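Local atomic coordinates of uncharacterized protein (Bacteroides ovatus, PDB entry 4IRT), a protein that is of unproven function but, as a BNR-repeat protein of the beta-propeller class, is a putative neuraminidase that may act on sialic-acid-containing glycans. Residues His192-Trp197 / Thr254-Asp259; Tyr265-Trp270 / Ala315-Val320; Glu325-Phe330 / Val339-Ala344. All blocks are in the same frame, centred on the assembly; numbering follows the deposited sequence.

How the interactions relate
Following the chain from the N terminus, the three contacts come in series, and none nests within or crosses another. Interaction 1 closes a 56-residue excursion, bringing strand 191-198 to strand 255-258, the first of the next four-stranded sheet. That strand pairs directly with strand 264-271, where interaction 2 opens; 44 residues, some of them in strands, intervene before 315-320, which leads into the first strand of a third sheet. Interaction 3 follows at once, as strand 325-330 lies beside 318-322 and pairs with 340-344 after a short connection. The first two contacts therefore join successive sheets, like neighbouring blades of a propeller, whereas the third is internal to one. Interactions 1 and 3 do not touch, their centres about 17 Å apart.

Interaction 1 of 3, residues His192-Trp197 / Thr254-Asp259; sequences HLSWVW and TSMSAD
M256, a selenomethionine, reaches across to S194 and H192, and its side chain takes part in most of the close approaches. Its first torsion (chi1 72°) tucks CG against both backbone neighbours of CA; M256 CB is 4.1 Å and M256 CG 4.2 Å from S194 OG. The next atom comes much closer: M256 SE sits 3.2 Å from S194 OG. It also lies 3.6 Å from the backbone N of S194. A bend at chi3 (-50°) then carries the terminal methyl toward H192, M256 CE ending 3.7 Å from H192 CB. No hydrogen bond links the two strands, which run roughly antiparallel and whose axes come no closer than 8.0 Å, too far for backbone pairing. They belong to successive four-stranded antiparallel sheets, and side chains fill the gap as between blades of a beta-propeller, the class to which BNR-repeat proteins belong. Farther along, A258 puts CB over one face of the H192 imidazole, a CH-pi contact 4.2 Å from the ring centroid. That ring is gripped at both nitrogens, ND1 by Y211 OH and NE2 by D186 OD2, which should fix its rotation beneath the methyl. S194 OG, though close to the selenium, has its hydrogen bond with Q182 NE2.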
# COMPACT_ATOMS: atom_id res chain seq x y z
N HIS A 192 7.92 -1.36 9.98
CA HIS A 192 8.26 -2.58 9.30
C HIS A 192 8.51 -2.30 7.84
O HIS A 192 7.83 -1.48 7.25
CB HIS A 192 7.13 -3.62 9.44
CG HIS A 192 6.83 -3.98 10.86
ND1 HIS A 192 7.38 -5.08 11.47
CD2 HIS A 192 6.06 -3.37 11.80
CE1 HIS A 192 6.97 -5.15 12.72
NE2 HIS A 192 6.16 -4.13 12.95
N LEU A 193 9.46 -3.02 7.26
CA LEU A 193 9.81 -2.87 5.84
C LEU A 193 10.11 -4.22 5.23
O LEU A 193 10.92 -4.98 5.76
CB LEU A 193 11.07 -2.00 5.75
CG LEU A 193 11.81 -1.91 4.41
CD1 LEU A 193 11.00 -1.20 3.36
CD2 LEU A 193 13.12 -1.17 4.63
N SER A 194 9.48 -4.52 4.09
CA SER A 194 9.82 -5.72 3.29
C SER A 194 9.90 -5.34 1.82
O SER A 194 9.36 -4.29 1.38
CB SER A 194 8.81 -6.85 3.50
OG SER A 194 7.50 -6.43 3.23
N TRP A 195 10.59 -6.18 1.05
CA TRP A 195 10.82 -5.91 -0.36
C TRP A 195 11.21 -7.14 -1.13
O TRP A 195 11.59 -8.13 -0.53
CB TRP A 195 11.89 -4.82 -0.54
CG TRP A 195 13.29 -5.17 -0.18
CD1 TRP A 195 14.30 -5.56 -1.05
CD2 TRP A 195 13.90 -5.07 1.12
NE1 TRP A 195 15.47 -5.73 -0.37
CE2 TRP A 195 15.27 -5.43 0.96
CE3 TRP A 195 13.43 -4.76 2.40
CZ2 TRP A 195 16.15 -5.52 2.04
CZ3 TRP A 195 14.34 -4.81 3.50
CH2 TRP A 195 15.67 -5.18 3.30
N VAL A 196 11.12 -7.05 -2.44
CA VAL A 196 11.66 -8.04 -3.37
C VAL A 196 12.74 -7.33 -4.17
O VAL A 196 12.72 -6.09 -4.34
CB VAL A 196 10.59 -8.61 -4.34
CG1 VAL A 196 9.38 -9.13 -3.53
CG2 VAL A 196 10.17 -7.58 -5.38
N TRP A 197 13.71 -8.11 -4.62
CA TRP A 197 14.67 -7.60 -5.53
C TRP A 197 14.15 -7.73 -6.93
O TRP A 197 13.40 -8.67 -7.24
CB TRP A 197 15.96 -8.39 -5.43
CG TRP A 197 16.65 -8.28 -4.10
CD1 TRP A 197 16.88 -9.30 -3.23
CD2 TRP A 197 17.25 -7.11 -3.52
NE1 TRP A 197 17.58 -8.84 -2.14
CE2 TRP A 197 17.83 -7.50 -2.30
CE3 TRP A 197 17.38 -5.78 -3.93
CZ2 TRP A 197 18.54 -6.60 -1.46
CZ3 TRP A 197 18.08 -4.90 -3.11
CH2 TRP A 197 18.64 -5.31 -1.89
N THR A 254 3.57 -5.02 -3.10
CA THR A 254 2.32 -5.54 -2.55
C THR A 254 2.03 -4.77 -1.25
O THR A 254 1.94 -3.54 -1.28
CB THR A 254 2.33 -7.07 -2.37
OG1 THR A 254 3.40 -7.46 -1.49
CG2 THR A 254 2.50 -7.77 -3.73
N SER A 255 1.88 -5.46 -0.13
CA SER A 255 1.53 -4.81 1.11
C SER A 255 1.92 -5.69 2.28
O SER A 255 2.25 -6.89 2.11
CB SER A 255 0.02 -4.48 1.16
OG SER A 255 -0.76 -5.67 1.41
N MSE A 256 1.98 -5.09 3.45
CA MSE A 256 2.29 -5.82 4.68
C MSE A 256 1.57 -5.24 5.88
O MSE A 256 1.03 -4.12 5.85
CB MSE A 256 3.81 -5.87 4.89
CG MSE A 256 4.38 -4.55 5.29
SE MSE A 256 6.29 -4.76 5.74
CE MSE A 256 6.26 -6.25 6.96
N SER A 257 1.54 -6.02 6.94
CA SER A 257 0.90 -5.60 8.17
C SER A 257 1.67 -6.20 9.35
O SER A 257 2.73 -6.81 9.19
CB SER A 257 -0.56 -6.05 8.20
OG SER A 257 -1.35 -5.26 9.09
N ALA A 258 1.13 -5.98 10.54
CA ALA A 258 1.66 -6.53 11.76
C ALA A 258 0.52 -6.72 12.75
O ALA A 258 -0.52 -6.04 12.68
CB ALA A 258 2.70 -5.60 12.34
N ASP A 259 0.70 -7.66 13.68
CA ASP A 259 -0.24 -7.78 14.76
C ASP A 259 0.14 -6.80 15.88
O ASP A 259 1.15 -6.08 15.81
CB ASP A 259 -0.36 -9.26 15.23
CG ASP A 259 0.95 -9.83 15.77
OD1 ASP A 259 1.81 -9.03 16.22
OD2 ASP A 259 1.10 -11.08 15.73

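Interaction 2 of 3, residues Tyr265-Trp270 / Ala315-Val320; sequences YIATYW and ARPRIV
A267 and P317 meet at the middle of this contact, with A267 CB 3.6 Å from P317 CG. The same methyl is touched from further along the second segment by a branch of I319, CG2 lying 3.8 Å from A267 CB. The other branch of I319 goes elsewhere: from CG1 the chain runs on extended (chi2 170°) and brings CD1 within 3.5 Å of Y265 CB. The Y265 ring itself leads away, lying nearly parallel to that of W284. At the far end Y269 touches the aliphatic part of R316 lightly, Y269 CE2 4.2 Å from R316 CG, with ring and guanidinium planes 52° apart. The charged tip of R316 is held from outside, by a salt bridge from NE to E366 and a hydrogen bond from NH1 to the carbonyl of N252. Y328 of strand 325-330 packs against A267, P317 and I319 alike, while P317 O accepts a hydrogen bond from S255 OG. With no hydrogen bond between the segments, apolar side chains join strand 264-271 to the entry of strand 318-322, consistent with the packing between neighbouring blades of a beta-propeller.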
# COMPACT_ATOMS: atom_id res chain seq x y z
N TYR A 265 3.61 -9.53 8.89
CA TYR A 265 2.88 -10.36 7.95
C TYR A 265 2.98 -9.73 6.57
O TYR A 265 2.77 -8.53 6.44
CB TYR A 265 1.41 -10.45 8.31
CG TYR A 265 1.14 -11.18 9.59
CD1 TYR A 265 1.39 -10.56 10.80
CD2 TYR A 265 0.64 -12.46 9.60
CE1 TYR A 265 1.14 -11.22 12.00
CE2 TYR A 265 0.39 -13.13 10.79
CZ TYR A 265 0.65 -12.50 11.98
OH TYR A 265 0.41 -13.13 13.19
N ILE A 266 3.32 -10.52 5.55
CA ILE A 266 3.51 -10.00 4.18
C ILE A 266 2.60 -10.76 3.22
O ILE A 266 2.62 -11.97 3.22
CB ILE A 266 4.96 -10.16 3.72
CG1 ILE A 266 5.90 -9.45 4.70
CG2 ILE A 266 5.12 -9.66 2.28
CD1 ILE A 266 7.36 -9.93 4.73
N ALA A 267 1.81 -10.05 2.41
CA ALA A 267 0.86 -10.67 1.48
C ALA A 267 1.32 -10.46 0.04
O ALA A 267 1.65 -9.34 -0.38
CB ALA A 267 -0.52 -10.10 1.67
N THR A 268 1.37 -11.55 -0.71
CA THR A 268 1.85 -11.51 -2.07
C THR A 268 1.38 -12.75 -2.81
O THR A 268 0.44 -13.44 -2.37
CB THR A 268 3.40 -11.32 -2.15
OG1 THR A 268 3.78 -11.11 -3.51
CG2 THR A 268 4.16 -12.55 -1.61
N TYR A 269 1.99 -13.00 -3.98
CA TYR A 269 1.73 -14.22 -4.73
C TYR A 269 2.95 -14.71 -5.53
O TYR A 269 3.86 -13.95 -5.83
CB TYR A 269 0.49 -14.12 -5.62
CG TYR A 269 0.51 -13.11 -6.78
CD1 TYR A 269 1.24 -13.35 -7.94
CD2 TYR A 269 -0.25 -11.95 -6.71
CE1 TYR A 269 1.25 -12.45 -8.99
CE2 TYR A 269 -0.28 -11.02 -7.77
CZ TYR A 269 0.48 -11.26 -8.89
OH TYR A 269 0.48 -10.38 -9.95
N TRP A 270 2.97 -16.01 -5.79
CA TRP A 270 3.94 -16.67 -6.66
C TRP A 270 3.45 -18.11 -6.95
O TRP A 270 2.55 -18.61 -6.28
CB TRP A 270 5.36 -16.64 -6.02
CG TRP A 270 5.52 -17.52 -4.77
CD1 TRP A 270 5.75 -18.88 -4.74
CD2 TRP A 270 5.54 -17.09 -3.40
NE1 TRP A 270 5.87 -19.31 -3.44
CE2 TRP A 270 5.74 -18.24 -2.60
CE3 TRP A 270 5.44 -15.85 -2.78
CZ2 TRP A 270 5.81 -18.18 -1.22
CZ3 TRP A 270 5.48 -15.80 -1.38
CH2 TRP A 270 5.66 -16.94 -0.64
N ALA A 315 -5.46 -9.40 -8.33
CA ALA A 315 -4.98 -8.19 -7.68
C ALA A 315 -3.88 -8.50 -6.69
O ALA A 315 -3.89 -9.55 -6.05
CB ALA A 315 -6.11 -7.51 -6.94
N ARG A 316 -2.97 -7.56 -6.52
CA ARG A 316 -2.08 -7.63 -5.38
C ARG A 316 -2.91 -7.41 -4.09
O ARG A 316 -3.87 -6.64 -4.07
CB ARG A 316 -0.99 -6.61 -5.52
CG ARG A 316 -0.06 -6.98 -6.65
CD ARG A 316 0.93 -5.90 -6.98
NE ARG A 316 0.25 -4.75 -7.55
CZ ARG A 316 0.86 -3.73 -8.13
NH1 ARG A 316 2.18 -3.68 -8.19
NH2 ARG A 316 0.15 -2.73 -8.61
N PRO A 317 -2.58 -8.13 -3.02
CA PRO A 317 -3.47 -8.21 -1.88
C PRO A 317 -3.22 -7.24 -0.73
O PRO A 317 -2.14 -6.64 -0.61
CB PRO A 317 -3.26 -9.64 -1.41
CG PRO A 317 -1.81 -9.88 -1.66
CD PRO A 317 -1.56 -9.21 -2.99
N ARG A 318 -4.22 -7.14 0.14
CA ARG A 318 -4.07 -6.46 1.44
C ARG A 318 -4.50 -7.43 2.53
O ARG A 318 -5.26 -8.37 2.27
CB ARG A 318 -4.93 -5.20 1.55
CG ARG A 318 -4.57 -4.03 0.63
CD ARG A 318 -3.57 -3.13 1.27
NE ARG A 318 -3.20 -1.91 0.54
CZ ARG A 318 -3.25 -0.69 1.06
NH1 ARG A 318 -3.75 -0.47 2.28
NH2 ARG A 318 -2.83 0.33 0.34
N ILE A 319 -4.02 -7.19 3.75
CA ILE A 319 -4.35 -8.01 4.91
C ILE A 319 -4.53 -7.15 6.15
O ILE A 319 -3.90 -6.09 6.31
CB ILE A 319 -3.25 -9.05 5.23
CG1 ILE A 319 -1.85 -8.40 5.25
CG2 ILE A 319 -3.29 -10.22 4.28
CD1 ILE A 319 -0.78 -9.33 5.81
N VAL A 320 -5.38 -7.63 7.05
CA VAL A 320 -5.32 -7.16 8.45
C VAL A 320 -5.28 -8.40 9.34
O VAL A 320 -5.77 -9.47 8.96
CB VAL A 320 -6.47 -6.22 8.83
CG1 VAL A 320 -6.37 -4.92 8.02
CG2 VAL A 320 -7.84 -6.88 8.69

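Interaction 3 of 3, residues Glu325-Phe330 / Val339-Ala344; sequences EVFYIF and VSMAHA
E325-F330 and V339-A344 contain the two strands of an antiparallel beta hairpin, with V326-A344, Y328-A342 and F330-S340 as hydrogen-bonded pairs, F327-H343 and I329-M341 as the non-hydrogen-bonded pairs between them, and six backbone bonds, among them A342 N to Y328 O at 2.8 Å. At the open end of the ladder, E325 stretches its extended chain to the rim of H343, where H343 NE2 donates to E325 OE2 at 2.7 Å and 155°. The acceptor lies close to the imidazole plane and offers its anti lone pair. Next to this pair, the F327 and H343 side chains run side by side in the same direction, their planes 35° apart. F327 CE2 comes within 3.3 Å of H343 CD2, which lies over one face of the phenyl ring. M341, a selenomethionine, approaches the rim of that ring instead, with SE 3.9 Å from F327 CD2 in a Met-aromatic contact. I329 CD1 packs on M341 CG at 3.7 Å. The opposite face of the sheet carries F330. S340 CB lies over one face of the F330 ring, a CH-pi contact, 3.6 Å from F330 CZ. S340 OG is hydrogen-bonded to D356 OD1, and Y328 OH to the carbonyl of R281. Within its four-stranded sheet the hairpin is central: strand 318-322 flanks 325-330, strand 353-356 flanks 340-344, and strand 381-385 packs on I329 and V339.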
# COMPACT_ATOMS: atom_id res chain seq x y z
N GLU A 325 -5.30 -14.24 13.67
CA GLU A 325 -6.44 -14.32 12.79
C GLU A 325 -6.20 -13.34 11.62
O GLU A 325 -5.81 -12.22 11.82
CB GLU A 325 -7.71 -13.99 13.54
CG GLU A 325 -8.94 -13.96 12.69
CD GLU A 325 -10.20 -13.77 13.51
OE1 GLU A 325 -10.15 -13.20 14.63
OE2 GLU A 325 -11.25 -14.18 13.03
N VAL A 326 -6.43 -13.82 10.40
CA VAL A 326 -6.10 -13.06 9.21
C VAL A 326 -7.30 -12.89 8.30
O VAL A 326 -8.00 -13.85 7.99
CB VAL A 326 -4.96 -13.75 8.41
CG1 VAL A 326 -4.69 -13.00 7.12
CG2 VAL A 326 -3.70 -13.84 9.25
N PHE A 327 -7.50 -11.65 7.85
CA PHE A 327 -8.44 -11.32 6.80
C PHE A 327 -7.63 -10.83 5.60
O PHE A 327 -6.93 -9.81 5.68
CB PHE A 327 -9.37 -10.22 7.30
CG PHE A 327 -10.08 -10.60 8.55
CD1 PHE A 327 -9.49 -10.41 9.79
CD2 PHE A 327 -11.34 -11.18 8.49
CE1 PHE A 327 -10.14 -10.77 10.96
CE2 PHE A 327 -11.99 -11.56 9.67
CZ PHE A 327 -11.37 -11.36 10.90
N TYR A 328 -7.78 -11.54 4.48
CA TYR A 328 -6.93 -11.41 3.30
C TYR A 328 -7.81 -11.01 2.11
O TYR A 328 -8.66 -11.77 1.65
CB TYR A 328 -6.27 -12.75 3.07
CG TYR A 328 -5.10 -12.81 2.10
CD1 TYR A 328 -5.30 -12.74 0.73
CD2 TYR A 328 -3.79 -13.01 2.57
CE1 TYR A 328 -4.26 -12.82 -0.15
CE2 TYR A 328 -2.73 -13.09 1.69
CZ TYR A 328 -2.98 -12.98 0.34
OH TYR A 328 -1.92 -13.11 -0.54
N ILE A 329 -7.60 -9.78 1.63
CA ILE A 329 -8.45 -9.17 0.62
C ILE A 329 -7.78 -9.24 -0.76
O ILE A 329 -6.58 -8.93 -0.91
CB ILE A 329 -8.77 -7.71 0.98
CG1 ILE A 329 -9.30 -7.59 2.41
CG2 ILE A 329 -9.79 -7.15 0.00
CD1 ILE A 329 -10.59 -8.35 2.67
N PHE A 330 -8.54 -9.73 -1.74
CA PHE A 330 -8.04 -9.93 -3.08
C PHE A 330 -9.14 -9.77 -4.15
O PHE A 330 -10.26 -9.39 -3.85
CB PHE A 330 -7.35 -11.28 -3.18
CG PHE A 330 -8.27 -12.47 -3.12
CD1 PHE A 330 -8.74 -12.95 -1.90
CD2 PHE A 330 -8.59 -13.17 -4.28
CE1 PHE A 330 -9.51 -14.10 -1.84
CE2 PHE A 330 -9.39 -14.30 -4.22
CZ PHE A 330 -9.87 -14.75 -3.00
N VAL A 339 -14.73 -8.22 -5.32
CA VAL A 339 -13.89 -8.04 -4.15
C VAL A 339 -14.05 -9.33 -3.38
O VAL A 339 -15.18 -9.75 -3.14
CB VAL A 339 -14.34 -6.87 -3.27
CG1 VAL A 339 -13.49 -6.80 -2.02
CG2 VAL A 339 -14.24 -5.58 -4.05
N SER A 340 -12.95 -9.99 -3.04
CA SER A 340 -13.03 -11.26 -2.33
C SER A 340 -12.22 -11.21 -1.06
O SER A 340 -11.33 -10.35 -0.92
CB SER A 340 -12.58 -12.41 -3.22
OG SER A 340 -13.40 -12.56 -4.39
N MSE A 341 -12.55 -12.11 -0.12
CA MSE A 341 -11.84 -12.21 1.15
C MSE A 341 -11.57 -13.64 1.50
O MSE A 341 -12.44 -14.50 1.34
CB MSE A 341 -12.60 -11.55 2.31
CG MSE A 341 -11.90 -11.68 3.66
SE MSE A 341 -12.85 -10.47 4.92
CE MSE A 341 -14.10 -11.87 5.32
N ALA A 342 -10.36 -13.91 1.99
CA ALA A 342 -10.03 -15.18 2.59
C ALA A 342 -9.73 -14.98 4.07
O ALA A 342 -9.09 -13.99 4.45
CB ALA A 342 -8.85 -15.83 1.86
N HIS A 343 -10.23 -15.89 4.89
CA HIS A 343 -10.18 -15.77 6.33
C HIS A 343 -9.56 -17.02 6.94
O HIS A 343 -9.93 -18.14 6.55
CB HIS A 343 -11.58 -15.60 6.90
CG HIS A 343 -11.59 -15.55 8.39
ND1 HIS A 343 -12.15 -16.54 9.16
CD2 HIS A 343 -11.06 -14.66 9.25
CE1 HIS A 343 -11.99 -16.24 10.44
NE2 HIS A 343 -11.33 -15.11 10.52
N ALA A 344 -8.63 -16.83 7.87
CA ALA A 344 -8.06 -17.95 8.67
C ALA A 344 -8.20 -17.57 10.13
O ALA A 344 -7.75 -16.51 10.54
CB ALA A 344 -6.58 -18.15 8.35